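PDB 6QGI: VP5 from Halorubrum pleomorphic virus 2, which is the viral envelope protein and probably drives fusion of the virus membrane with that of its archaeal host. Local coordinates for residues A391-A394 and G395-T398; Q43-Q46 and T47-R51. One frame throughout, in Å; residues are numbered along the deposited sequence.

Along the chain contact 2 comes first, and the two contacts lie in series, neither enclosing nor crossing the other. In contact 2, residues 43-46 and 47-51 are successive turns of helix 37-60; no loop is closed there, and the outward side chains fit the helix against helix 91-133 and strands 212-215 and 218-221. More than three hundred residues later, contact 1 forms the tight turn that leaves strand 389-393 and leads to strand 398-399, in a part of the fold built mainly of antiparallel strands. Their centres are 24 Å apart and their nearest atoms about 14 Å, so the two do not touch.

Contact 1: A391-A394 and G395-T398; sequences AVDA and GNWT. With NAG (2-acetamido-2-deoxy-beta-D-glucopyranose), chain B.
Val392 lays CG1 over one face of the Trp397 indole, 3.7 Å from the centroid of the five-membered ring, a CH-pi contact offset toward the rim. With chi1 at -179°, CG1 lies anti to the backbone N and next to the carbonyl carbon, on the side where the ring sits. The same indole gives its NE1 proton to Val392 O at 3.2 Å; the bond is bent, and NE1 stands above the carbonyl plane rather than on a lone pair. Ala394 CA meets the ring edge in plane. The backbone sets up this packing by turning back after the strand: Asn396 N bonds to Asp393 O at 2.9 Å, and a weak bond from Trp397 N to Ala394 O follows. Asn396 carries the N-linked sugar through a 1.4 Å bond from ND2 to NAG C1, and its ND2 also donates to a water, 3.0 Å away, that accepts from Asp393 N as well. Asp393 OD2 lies 3.0 Å from NAG N2 and receives a weak hydrogen bond from NAG O3. Val368, Leu370, Pro374 and Leu382 also pack against the Trp397 side chain. Asn396, Trp397 and Thr398 spell the N-X-T glycosylation sequon; the middle residue's buried indole probably helps hold the turn that carries the glycan, while the Asp393 carboxylate may help orient the sugar.

Contact 2: Q43-Q46 and T47-R51; sequences QVYQ and TAKTR
Thr50 grips Gln46 O twice, with its backbone N at 3.0 Å and its hydroxyl OG1 at 2.8 Å, the two donors arriving from opposite faces of the carbonyl plane. One turn earlier Thr47 is placed similarly over Gln43: Thr47 N bonds to Gln43 O at 2.8 Å, and OG1 lies 2.7 Å from that oxygen, though its single proton could instead serve Asp29 O. In both threonines OG1 sits anti to the carbonyl carbon (chi1 -63° in Thr47, -51° in Thr50), which swings the hydroxyl back over the preceding turn. Ala48 N to Val44 O and Lys49 N to Tyr45 O continue the ladder of i to i+4 bonds that defines this alpha-helix, part of helix 37-60 in the N-terminal region of the envelope protein. Tyr45 and Lys49, also four apart, have only a loose approach at the side-chain ends, NZ being 4.1 Å from Tyr45 OH and meeting the ring obliquely. Nearer the backbone, Lys49 CB comes to 3.3 Å from Tyr45 O. Val44 and Thr47 pack on Ile127 of helix 91-133, while Tyr45 and Ala48 rest on Leu220 of strand 218-221. Arg51, whose own N bonds to Thr47 O, sends its guanidinium off the helix into a salt bridge with Glu123 and a hydrogen bond to Val26 O.

Contact 1: A391-A394 and G395-T398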
loop_
_atom_site.group_PDB
_atom_site.type_symbol
_atom_site.label_atom_id
_atom_site.label_comp_id
_atom_site.label_asym_id
_atom_site.label_seq_id
_atom_site.Cartn_x
_atom_site.Cartn_y
_atom_site.Cartn_z
ATOM N N ALA A 391 7.546 17.437 26.625
ATOM C CA ALA A 391 7.409 16.724 25.356
ATOM C C ALA A 391 8.642 16.967 24.479
ATOM O O ALA A 391 9.081 18.112 24.334
ATOM C CB ALA A 391 6.145 17.169 24.635
ATOM N N VAL A 392 9.225 15.885 23.936
ATOM C CA VAL A 392 10.416 15.938 23.080
ATOM C C VAL A 392 10.094 15.244 21.752
ATOM O O VAL A 392 9.684 14.083 21.759
ATOM C CB VAL A 392 11.674 15.320 23.762
ATOM C CG1 VAL A 392 12.900 15.402 22.853
ATOM C CG2 VAL A 392 11.961 15.975 25.111
ATOM N N ASP A 393 10.293 15.951 20.622
ATOM C CA ASP A 393 10.037 15.430 19.276
ATOM C C ASP A 393 11.040 14.331 18.920
ATOM O O ASP A 393 12.179 14.359 19.395
ATOM C CB ASP A 393 10.079 16.558 18.236
ATOM C CG ASP A 393 9.198 17.759 18.549
ATOM O OD1 ASP A 393 8.135 17.572 19.185
ATOM O OD2 ASP A 393 9.567 18.883 18.154
ATOM N N ALA A 394 10.596 13.360 18.091
ATOM C CA ALA A 394 11.332 12.171 17.641
ATOM C C ALA A 394 12.725 12.478 17.080
ATOM O O ALA A 394 13.658 11.713 17.333
ATOM C CB ALA A 394 10.519 11.426 16.597
ATOM N N GLY A 395 12.842 13.570 16.324
ATOM C CA GLY A 395 14.095 14.011 15.723
ATOM C C GLY A 395 15.059 14.630 16.710
ATOM O O GLY A 395 16.253 14.726 16.423
ATOM N N ASN A 396 14.554 15.045 17.884
ATOM C CA ASN A 396 15.384 15.669 18.913
ATOM C C ASN A 396 15.921 14.634 19.920
ATOM O O ASN A 396 16.665 14.996 20.829
ATOM C CB ASN A 396 14.654 16.834 19.572
ATOM C CG ASN A 396 14.708 18.062 18.688
ATOM O OD1 ASN A 396 15.734 18.328 18.035
ATOM N ND2 ASN A 396 13.628 18.833 18.628
ATOM N N TRP A 397 15.600 13.342 19.704
ATOM C CA TRP A 397 16.130 12.241 20.505
ATOM C C TRP A 397 17.411 11.758 19.834
ATOM O O TRP A 397 17.412 11.517 18.621
ATOM C CB TRP A 397 15.109 11.106 20.658
ATOM C CG TRP A 397 14.013 11.423 21.628
ATOM C CD1 TRP A 397 12.764 11.887 21.335
ATOM C CD2 TRP A 397 14.082 11.331 23.057
ATOM N NE1 TRP A 397 12.042 12.069 22.490
ATOM C CE2 TRP A 397 12.834 11.756 23.565
ATOM C CE3 TRP A 397 15.079 10.921 23.961
ATOM C CZ2 TRP A 397 12.552 11.778 24.938
ATOM C CZ3 TRP A 397 14.806 10.963 25.320
ATOM C CH2 TRP A 397 13.554 11.381 25.796
ATOM N N THR A 398 18.514 11.676 20.595
ATOM C CA THR A 398 19.810 11.273 20.045
ATOM C C THR A 398 20.064 9.803 20.334
ATOM O O THR A 398 19.923 9.347 21.469
ATOM C CB THR A 398 20.949 12.173 20.557
ATOM O OG1 THR A 398 20.902 12.215 21.969
ATOM C CG2 THR A 398 20.845 13.589 20.045
HETATM C C1 NAG B . 13.559 19.991 17.784
HETATM C C2 NAG B . 12.147 20.186 17.243
HETATM C C3 NAG B . 11.825 21.604 16.749
HETATM C C4 NAG B . 12.479 22.657 17.639
HETATM C C5 NAG B . 13.965 22.347 17.798
HETATM C C6 NAG B . 14.727 23.387 18.591
HETATM C C7 NAG B . 12.564 18.173 15.768
HETATM C C8 NAG B . 11.836 17.050 15.087
HETATM N N2 NAG B . 11.782 19.198 16.221
HETATM O O3 NAG B . 10.414 21.791 16.768
HETATM O O4 NAG B . 12.297 23.950 17.068
HETATM O O5 NAG B . 14.112 21.102 18.494
HETATM O O6 NAG B . 16.129 23.149 18.537
HETATM O O7 NAG B . 13.782 18.160 15.883
HETATM O O HOH W 1 11.543 18.523 20.809
#

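Contact 2: Q43-Q46 and T47-R51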
loop_
_atom_site.group_PDB
_atom_site.type_symbol
_atom_site.label_atom_id
_atom_site.label_comp_id
_atom_site.label_asym_id
_atom_site.label_seq_id
_atom_site.Cartn_x
_atom_site.Cartn_y
_atom_site.Cartn_z
ATOM N N GLN A 43 23.249 2.179 3.777
ATOM C CA GLN A 43 22.443 2.855 2.763
ATOM C C GLN A 43 21.850 1.878 1.755
ATOM O O GLN A 43 20.751 2.145 1.273
ATOM C CB GLN A 43 23.243 3.949 2.061
ATOM C CG GLN A 43 23.364 5.206 2.911
ATOM C CD GLN A 43 23.865 6.412 2.166
ATOM O OE1 GLN A 43 23.661 6.583 0.960
ATOM N NE2 GLN A 43 24.516 7.295 2.886
ATOM N N VAL A 44 22.543 0.757 1.444
ATOM C CA VAL A 44 22.026 -0.300 0.554
ATOM C C VAL A 44 20.824 -0.958 1.267
ATOM O O VAL A 44 19.789 -1.195 0.642
ATOM C CB VAL A 44 23.123 -1.337 0.150
ATOM C CG1 VAL A 44 22.516 -2.623 -0.415
ATOM C CG2 VAL A 44 24.115 -0.736 -0.841
ATOM N N TYR A 45 20.963 -1.202 2.587
ATOM C CA TYR A 45 19.929 -1.794 3.431
ATOM C C TYR A 45 18.731 -0.862 3.517
ATOM O O TYR A 45 17.600 -1.328 3.399
ATOM C CB TYR A 45 20.488 -2.119 4.834
ATOM C CG TYR A 45 19.493 -2.786 5.767
ATOM C CD1 TYR A 45 19.245 -4.156 5.690
ATOM C CD2 TYR A 45 18.797 -2.050 6.722
ATOM C CE1 TYR A 45 18.334 -4.773 6.543
ATOM C CE2 TYR A 45 17.888 -2.657 7.584
ATOM C CZ TYR A 45 17.659 -4.019 7.489
ATOM O OH TYR A 45 16.757 -4.619 8.327
ATOM N N GLN A 46 18.984 0.448 3.694
ATOM C CA GLN A 46 17.956 1.486 3.781
ATOM C C GLN A 46 17.236 1.656 2.435
ATOM O O GLN A 46 16.009 1.776 2.425
ATOM C CB GLN A 46 18.562 2.809 4.266
ATOM C CG GLN A 46 18.695 2.850 5.790
ATOM C CD GLN A 46 19.838 3.688 6.326
ATOM O OE1 GLN A 46 20.652 4.266 5.585
ATOM N NE2 GLN A 46 19.925 3.764 7.647
ATOM N N THR A 47 17.985 1.615 1.310
ATOM C CA THR A 47 17.436 1.720 -0.047
ATOM C C THR A 47 16.500 0.522 -0.334
ATOM O O THR A 47 15.424 0.712 -0.914
ATOM C CB THR A 47 18.573 1.840 -1.081
ATOM O OG1 THR A 47 19.305 3.049 -0.835
ATOM C CG2 THR A 47 18.071 1.856 -2.508
ATOM N N ALA A 48 16.899 -0.695 0.091
ATOM C CA ALA A 48 16.105 -1.909 -0.109
ATOM C C ALA A 48 14.886 -1.952 0.817
ATOM O O ALA A 48 13.858 -2.488 0.420
ATOM C CB ALA A 48 16.963 -3.138 0.107
ATOM N N LYS A 49 15.006 -1.400 2.045
ATOM C CA LYS A 49 13.936 -1.353 3.050
ATOM C C LYS A 49 12.847 -0.399 2.605
ATOM O O LYS A 49 11.667 -0.711 2.765
ATOM C CB LYS A 49 14.496 -0.929 4.424
ATOM C CG LYS A 49 13.532 -1.113 5.585
ATOM C CD LYS A 49 14.099 -0.521 6.862
ATOM C CE LYS A 49 13.343 -0.998 8.074
ATOM N NZ LYS A 49 14.264 -1.469 9.141
ATOM N N THR A 50 13.242 0.763 2.051
ATOM C CA THR A 50 12.324 1.784 1.555
ATOM C C THR A 50 11.656 1.280 0.283
ATOM O O THR A 50 10.454 1.481 0.126
ATOM C CB THR A 50 13.056 3.116 1.359
ATOM O OG1 THR A 50 13.774 3.416 2.555
ATOM C CG2 THR A 50 12.108 4.264 1.039
ATOM N N ARG A 51 12.413 0.600 -0.605
ATOM C CA ARG A 51 11.858 0.040 -1.840
ATOM C C ARG A 51 10.820 -1.027 -1.520
ATOM O O ARG A 51 9.752 -1.010 -2.124
ATOM C CB ARG A 51 12.957 -0.530 -2.759
ATOM C CG ARG A 51 12.461 -0.996 -4.148
ATOM C CD ARG A 51 11.709 0.070 -4.942
ATOM N NE ARG A 51 12.565 1.208 -5.272
ATOM C CZ ARG A 51 12.139 2.334 -5.834
ATOM N NH1 ARG A 51 10.859 2.488 -6.138
ATOM N NH2 ARG A 51 12.992 3.317 -6.086
#